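Local coordinates for protein alpha-2,3-sialyltransferase (Campylobacter jejuni, PDB 2P2V) that probably transfers sialic acid from its CMP-activated donor to an acceptor sugar in alpha-2,3 linkage, as the catalytic N-terminal part of a longer membrane protein, at residues I22-N27 with A156-L161; R47-Y52 with I148-Y153. All coordinates share one frame; numbering follows the deposited sequence.

Contact 1 of 2, residues I22-N27 with A156-L161; sequences IIIAGN and AIAIAL. With CSF (cytidine-5'-monophosphate-3-fluoro-N-acetyl-neuraminic acid), chain O.
Ile22 and Ile24, two residues apart on strand 21-25 and on the same face of it, both meet the methyl group of Ala158 in helix 150-161. Ile24 can be followed outward. Its CB points toward the helix but meets nothing of segment 156-161, and there the side chain divides. The short branch, CG2, heads for the start of the same helix and lies 3.8 Å from the backbone O of Gly151. On the long branch, CG1 passes along its strand neighbour, 3.9 Å from CG1 of Ile22. The chain then runs on fully extended (chi2 179°), which carries CD1 forward to 4.0 Å from CB of Ala158. Ile22 reaches the methyl with its short branch instead: with CG1 anti to the backbone N (chi1 -175°), CG2 is left on the helix side, 3.9 Å from the same Ala158 CB. The alanine methyl is thus touched by one tip and one side branch.

Both isoleucines also touch Ile166 on strand 165-169, which follows the helix and hydrogen-bonds to strand 21-25 in the parallel, Rossmann-like sheet. Past the strand end the chain meets the donor analogue through its backbone. The N of Asn27 gives a hydrogen bond to ribose O4' (3.1 Å, 157° at the hydrogen), and Gly26, having no side chain, lets the ribose approach its CA to 3.2 Å.

Between strand and helix the chemistry is purely apolar, methyl against methyl. Nothing directional joins the two segments, consistent with shape and the surrounding sheet bonds setting their spacing: the small Ala158 side chain lets its CA come within 7.3 Å of Ile22 CA, while past the strand the Asn27 backbone N serves the ribose and its ND2 bonds Cys48 O.

Contact 2 of 2, residues R47-Y52 with I148-Y153; sequences RCNQFY and ITSGVY. With CSF (cytidine-5'-monophosphate-3-fluoro-N-acetyl-neuraminic acid), chain O; EDO (1,2-ethanediol), chain D.
Asn49 and Ser150 approach to 3.5 Å (ND2 to OG) without bonding to each other; a water and the donor analogue join them. The water donates to both Asn49 OD1 and Ser150 OG. On the ligand side, Asn49 ND2 and Ser150 OG converge on the sialic acid carboxylate oxygen OAA, the serine at a doubtfully short distance. From ND2 a second bond reaches phosphate oxygen O3A (3.0 Å), so one amide spans both anionic groups. Backbone N of Ser150 holds the other carboxylate oxygen, OBA (2.9 Å, 162°), and N of Gly151 holds ribose O3'; a helix start facing the carboxylate would favour its negative charge. Gln50 grips the glycerol tail with both ends of its amide, NE2 to O8A and OE1 from O9A. Cys48 SG sits between its backbone N and carbonyl carbon (chi1 62°), which places it 4.0 Å from Ser150 CB, with ligand C5' at 3.4 Å.

This part of the pocket lies between the C-terminal end of strand 44-48 and the N-terminus of helix 150-161; Tyr174 and Tyr180 help complete it. Phe51 packs on strand 62-68 and helix 73-85, whereas Ile148 and Val152 lean on helix 207-221.

How the contacts relate
The centres of contacts 1 and 2 are about 9 Å apart, and both use helix 150-161: contact 2 its N-terminal turn, contact 1 its later turns. The strands, 21-25 and 44-48, follow each other in the chain and are neighbours in the parallel sheet. Along the sequence the order is 22-27, 47-52, 148-153, 156-161, so contact 1 brackets contact 2. They touch directly: Asn27 ND2 is 3.0 Å from Cys48 O, a probable hydrogen bond, tying the two strand ends together. One helix thus packs against the sheet, in contact 1 through its later turns, and offers its start to the bound donor analogue, all within the sialyltransferase domain.

Contact 1 of 2, residues I22-N27 with A156-L161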
# COMPACT_ATOMS: atom_id res chain seq x y z
N ILE A 22 -34.66 4.83 -9.85
CA ILE A 22 -33.57 5.04 -10.82
C ILE A 22 -34.03 4.52 -12.16
O ILE A 22 -34.63 3.46 -12.24
CB ILE A 22 -32.24 4.38 -10.27
CG1 ILE A 22 -31.04 4.69 -11.21
CG2 ILE A 22 -32.37 2.88 -10.10
CD1 ILE A 22 -30.64 6.13 -11.23
N ILE A 23 -33.77 5.28 -13.23
CA ILE A 23 -34.00 4.82 -14.57
C ILE A 23 -32.61 4.50 -15.08
O ILE A 23 -31.70 5.33 -14.93
CB ILE A 23 -34.60 5.93 -15.47
CG1 ILE A 23 -35.78 6.64 -14.77
CG2 ILE A 23 -34.93 5.40 -16.85
CD1 ILE A 23 -36.84 5.68 -14.18
N ILE A 24 -32.49 3.32 -15.68
CA ILE A 24 -31.26 2.76 -16.16
C ILE A 24 -31.46 2.45 -17.62
O ILE A 24 -32.29 1.60 -17.98
CB ILE A 24 -30.84 1.52 -15.33
CG1 ILE A 24 -30.58 1.93 -13.86
CG2 ILE A 24 -29.62 0.84 -16.00
CD1 ILE A 24 -30.19 0.79 -12.92
N ALA A 25 -30.72 3.15 -18.48
CA ALA A 25 -30.89 3.00 -19.91
C ALA A 25 -29.71 2.38 -20.62
O ALA A 25 -28.56 2.87 -20.49
CB ALA A 25 -31.26 4.30 -20.53
N GLY A 26 -29.98 1.30 -21.34
CA GLY A 26 -29.04 0.77 -22.33
C GLY A 26 -29.18 1.62 -23.58
O GLY A 26 -29.91 2.63 -23.61
N ASN A 27 -28.47 1.22 -24.63
CA ASN A 27 -28.53 1.97 -25.86
C ASN A 27 -29.14 1.15 -27.00
O ASN A 27 -28.86 1.42 -28.15
CB ASN A 27 -27.12 2.48 -26.23
CG ASN A 27 -26.53 3.39 -25.16
OD1 ASN A 27 -27.19 4.32 -24.67
ND2 ASN A 27 -25.30 3.10 -24.78
N ALA A 156 -26.57 -3.15 -10.54
CA ALA A 156 -25.79 -3.52 -9.37
C ALA A 156 -25.28 -2.27 -8.68
O ALA A 156 -25.38 -2.11 -7.44
CB ALA A 156 -24.59 -4.55 -9.79
N ILE A 157 -24.76 -1.30 -9.46
CA ILE A 157 -24.26 -0.08 -8.87
C ILE A 157 -25.40 0.66 -8.15
O ILE A 157 -25.23 1.11 -6.99
CB ILE A 157 -23.65 0.87 -9.96
CG1 ILE A 157 -22.31 0.29 -10.44
CG2 ILE A 157 -23.42 2.26 -9.37
CD1 ILE A 157 -21.12 0.55 -9.53
N ALA A 158 -26.53 0.76 -8.83
CA ALA A 158 -27.73 1.46 -8.26
C ALA A 158 -28.13 0.82 -6.92
O ALA A 158 -28.35 1.53 -5.92
CB ALA A 158 -28.88 1.45 -9.25
N ILE A 159 -28.17 -0.51 -6.90
CA ILE A 159 -28.55 -1.29 -5.69
C ILE A 159 -27.54 -1.08 -4.59
O ILE A 159 -27.91 -0.78 -3.42
CB ILE A 159 -28.76 -2.77 -6.04
CG1 ILE A 159 -29.96 -2.88 -6.97
CG2 ILE A 159 -28.87 -3.66 -4.81
CD1 ILE A 159 -30.11 -4.19 -7.61
N ALA A 160 -26.23 -1.14 -4.95
CA ALA A 160 -25.24 -0.83 -3.94
C ALA A 160 -25.33 0.58 -3.37
O ALA A 160 -24.94 0.79 -2.23
CB ALA A 160 -23.80 -1.17 -4.38
N LEU A 161 -25.80 1.55 -4.14
CA LEU A 161 -25.82 2.92 -3.69
C LEU A 161 -27.13 3.20 -2.96
O LEU A 161 -27.31 4.28 -2.36
CB LEU A 161 -25.71 3.87 -4.86
CG LEU A 161 -24.26 3.94 -5.43
CD1 LEU A 161 -24.37 4.73 -6.70
CD2 LEU A 161 -23.19 4.51 -4.48
C5A CSF O . -19.70 -3.91 -26.40
C4A CSF O . -20.97 -4.68 -26.09
C2A CSF O . -21.47 -3.10 -24.13
O6A CSF O . -20.31 -2.36 -24.58
C6A CSF O . -19.91 -2.44 -25.97
C3A CSF O . -21.36 -4.55 -24.61
O4A CSF O . -20.75 -6.06 -26.34
N5A CSF O . -19.51 -3.98 -27.87
C7A CSF O . -18.65 -1.61 -26.12
C8A CSF O . -18.88 -0.18 -25.65
C9A CSF O . -17.59 0.66 -25.70
O9A CSF O . -17.84 2.05 -25.36
O8A CSF O . -19.96 0.40 -26.46
O7A CSF O . -17.58 -2.25 -25.40
C1A CSF O . -21.47 -3.18 -22.61
OBA CSF O . -22.27 -4.01 -22.09
OAA CSF O . -20.69 -2.43 -21.96
O1A CSF O . -22.76 -2.54 -24.46
O2A CSF O . -23.47 -2.23 -26.81
N1 CSF O . -28.10 -3.06 -25.13
C2 CSF O . -28.99 -4.15 -25.36
N3 CSF O . -29.36 -4.49 -26.63
C4 CSF O . -28.89 -3.77 -27.68
C5 CSF O . -28.02 -2.70 -27.47
C6 CSF O . -27.64 -2.35 -26.18
C3' CSF O . -25.50 -2.90 -22.96
C2' CSF O . -26.80 -3.68 -23.04
C1' CSF O . -27.73 -2.69 -23.74
O4' CSF O . -27.14 -1.38 -23.70
C4' CSF O . -25.89 -1.43 -23.01
PA CSF O . -23.18 -1.42 -25.57
O5' CSF O . -24.62 -0.90 -25.03
C5' CSF O . -24.85 -0.53 -23.67
O3' CSF O . -24.84 -3.15 -21.73
O2' CSF O . -27.28 -3.98 -21.70
N4 CSF O . -29.26 -4.09 -28.96
O2 CSF O . -29.41 -4.83 -24.38
O3A CSF O . -22.30 -0.21 -25.58
C10 CSF O . -18.25 -4.01 -28.33
O10 CSF O . -17.25 -3.95 -27.60
C11 CSF O . -18.12 -4.09 -29.84
F3A CSF O . -20.41 -5.16 -23.82

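Contact 2 of 2, residues R47-Y52 with I148-Y153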
# COMPACT_ATOMS: atom_id res chain seq x y z
N ARG A 47 -26.80 6.45 -17.50
CA ARG A 47 -26.61 6.13 -18.91
C ARG A 47 -25.20 5.53 -19.06
O ARG A 47 -24.35 5.69 -18.19
CB ARG A 47 -26.67 7.41 -19.77
CG ARG A 47 -27.97 8.30 -19.68
CD ARG A 47 -29.18 7.51 -20.15
NE ARG A 47 -29.15 7.03 -21.54
CZ ARG A 47 -29.52 7.76 -22.59
NH1 ARG A 47 -29.91 9.00 -22.44
NH2 ARG A 47 -29.52 7.22 -23.81
N CYS A 48 -24.95 4.86 -20.20
CA CYS A 48 -23.66 4.24 -20.32
C CYS A 48 -23.13 4.44 -21.73
O CYS A 48 -23.91 4.75 -22.65
CB CYS A 48 -23.74 2.73 -20.05
SG CYS A 48 -24.77 1.74 -21.14
N ASN A 49 -21.82 4.26 -21.86
CA ASN A 49 -21.21 4.08 -23.17
C ASN A 49 -21.62 5.18 -24.16
O ASN A 49 -21.48 6.35 -23.82
CB ASN A 49 -21.45 2.66 -23.66
CG ASN A 49 -20.88 1.60 -22.68
OD1 ASN A 49 -20.03 1.90 -21.84
ND2 ASN A 49 -21.33 0.37 -22.82
N GLN A 50 -22.03 4.82 -25.39
CA GLN A 50 -22.32 5.84 -26.39
C GLN A 50 -23.75 6.41 -26.30
O GLN A 50 -24.42 6.56 -27.31
CB GLN A 50 -22.03 5.30 -27.79
CG GLN A 50 -20.56 5.12 -28.08
CD GLN A 50 -19.97 3.82 -27.49
OE1 GLN A 50 -19.30 3.86 -26.47
NE2 GLN A 50 -20.19 2.68 -28.17
N PHE A 51 -24.21 6.78 -25.10
CA PHE A 51 -25.57 7.28 -24.94
C PHE A 51 -25.81 8.58 -25.76
O PHE A 51 -26.92 8.86 -26.24
CB PHE A 51 -25.89 7.51 -23.43
CG PHE A 51 -25.11 8.61 -22.82
CD1 PHE A 51 -23.87 8.37 -22.22
CD2 PHE A 51 -25.57 9.92 -22.88
CE1 PHE A 51 -23.10 9.42 -21.71
CE2 PHE A 51 -24.82 10.98 -22.37
CZ PHE A 51 -23.57 10.73 -21.79
N TYR A 52 -24.76 9.39 -25.87
CA TYR A 52 -24.83 10.72 -26.49
C TYR A 52 -24.97 10.64 -28.02
O TYR A 52 -25.17 11.68 -28.68
CB TYR A 52 -23.58 11.55 -26.15
CG TYR A 52 -22.29 10.79 -26.34
CD1 TYR A 52 -21.77 9.99 -25.31
CD2 TYR A 52 -21.59 10.86 -27.53
CE1 TYR A 52 -20.64 9.27 -25.46
CE2 TYR A 52 -20.44 10.13 -27.70
CZ TYR A 52 -19.95 9.34 -26.65
OH TYR A 52 -18.78 8.63 -26.80
N ILE A 148 -21.51 -9.87 -17.11
CA ILE A 148 -22.71 -9.07 -17.21
C ILE A 148 -22.48 -7.90 -18.16
O ILE A 148 -21.33 -7.40 -18.31
CB ILE A 148 -23.17 -8.56 -15.84
CG1 ILE A 148 -22.12 -7.61 -15.22
CG2 ILE A 148 -23.54 -9.81 -14.89
CD1 ILE A 148 -22.62 -6.99 -13.86
N THR A 149 -23.55 -7.45 -18.82
CA THR A 149 -23.48 -6.25 -19.68
C THR A 149 -23.59 -5.01 -18.84
O THR A 149 -23.93 -5.10 -17.64
CB THR A 149 -24.61 -6.25 -20.76
OG1 THR A 149 -25.88 -6.30 -20.10
CG2 THR A 149 -24.46 -7.47 -21.64
N SER A 150 -23.34 -3.83 -19.44
CA SER A 150 -23.35 -2.57 -18.67
C SER A 150 -24.70 -2.29 -18.09
O SER A 150 -24.77 -1.70 -17.03
CB SER A 150 -22.93 -1.37 -19.51
OG SER A 150 -21.58 -1.60 -19.93
N GLY A 151 -25.78 -2.69 -18.77
CA GLY A 151 -27.12 -2.48 -18.17
C GLY A 151 -27.27 -3.11 -16.81
O GLY A 151 -27.72 -2.45 -15.86
N VAL A 152 -26.93 -4.38 -16.71
CA VAL A 152 -26.86 -5.15 -15.48
C VAL A 152 -25.87 -4.54 -14.50
O VAL A 152 -26.18 -4.39 -13.36
CB VAL A 152 -26.53 -6.65 -15.72
CG1 VAL A 152 -26.57 -7.50 -14.44
CG2 VAL A 152 -27.49 -7.25 -16.73
N TYR A 153 -24.68 -4.14 -14.97
CA TYR A 153 -23.70 -3.54 -14.07
C TYR A 153 -24.26 -2.30 -13.40
O TYR A 153 -24.11 -2.12 -12.19
CB TYR A 153 -22.42 -3.18 -14.91
CG TYR A 153 -21.24 -2.77 -14.08
CD1 TYR A 153 -20.25 -3.69 -13.76
CD2 TYR A 153 -21.11 -1.46 -13.62
CE1 TYR A 153 -19.19 -3.30 -12.97
CE2 TYR A 153 -20.06 -1.07 -12.82
CZ TYR A 153 -19.09 -1.99 -12.54
OH TYR A 153 -18.02 -1.62 -11.77
C5A CSF O . -19.70 -3.91 -26.40
C4A CSF O . -20.97 -4.68 -26.09
C2A CSF O . -21.47 -3.10 -24.13
O6A CSF O . -20.31 -2.36 -24.58
C6A CSF O . -19.91 -2.44 -25.97
C3A CSF O . -21.36 -4.55 -24.61
O4A CSF O . -20.75 -6.06 -26.34
N5A CSF O . -19.51 -3.98 -27.87
C7A CSF O . -18.65 -1.61 -26.12
C8A CSF O . -18.88 -0.18 -25.65
C9A CSF O . -17.59 0.66 -25.70
O9A CSF O . -17.84 2.05 -25.36
O8A CSF O . -19.96 0.40 -26.46
O7A CSF O . -17.58 -2.25 -25.40
C1A CSF O . -21.47 -3.18 -22.61
OBA CSF O . -22.27 -4.01 -22.09
OAA CSF O . -20.69 -2.43 -21.96
O1A CSF O . -22.76 -2.54 -24.46
O2A CSF O . -23.47 -2.23 -26.81
N1 CSF O . -28.10 -3.06 -25.13
C2 CSF O . -28.99 -4.15 -25.36
N3 CSF O . -29.36 -4.49 -26.63
C4 CSF O . -28.89 -3.77 -27.68
C5 CSF O . -28.02 -2.70 -27.47
C6 CSF O . -27.64 -2.35 -26.18
C3' CSF O . -25.50 -2.90 -22.96
C2' CSF O . -26.80 -3.68 -23.04
C1' CSF O . -27.73 -2.69 -23.74
O4' CSF O . -27.14 -1.38 -23.70
C4' CSF O . -25.89 -1.43 -23.01
PA CSF O . -23.18 -1.42 -25.57
O5' CSF O . -24.62 -0.90 -25.03
C5' CSF O . -24.85 -0.53 -23.67
O3' CSF O . -24.84 -3.15 -21.73
O2' CSF O . -27.28 -3.98 -21.70
N4 CSF O . -29.26 -4.09 -28.96
O2 CSF O . -29.41 -4.83 -24.38
O3A CSF O . -22.30 -0.21 -25.58
C10 CSF O . -18.25 -4.01 -28.33
O10 CSF O . -17.25 -3.95 -27.60
C11 CSF O . -18.12 -4.09 -29.84
F3A CSF O . -20.41 -5.16 -23.82
C1 EDO D . -19.19 -3.28 -18.17
O1 EDO D . -17.92 -3.68 -18.75
C2 EDO D . -20.01 -4.53 -17.95
O2 EDO D . -19.48 -5.60 -18.75
O HOH W 1 -19.90 0.73 -19.12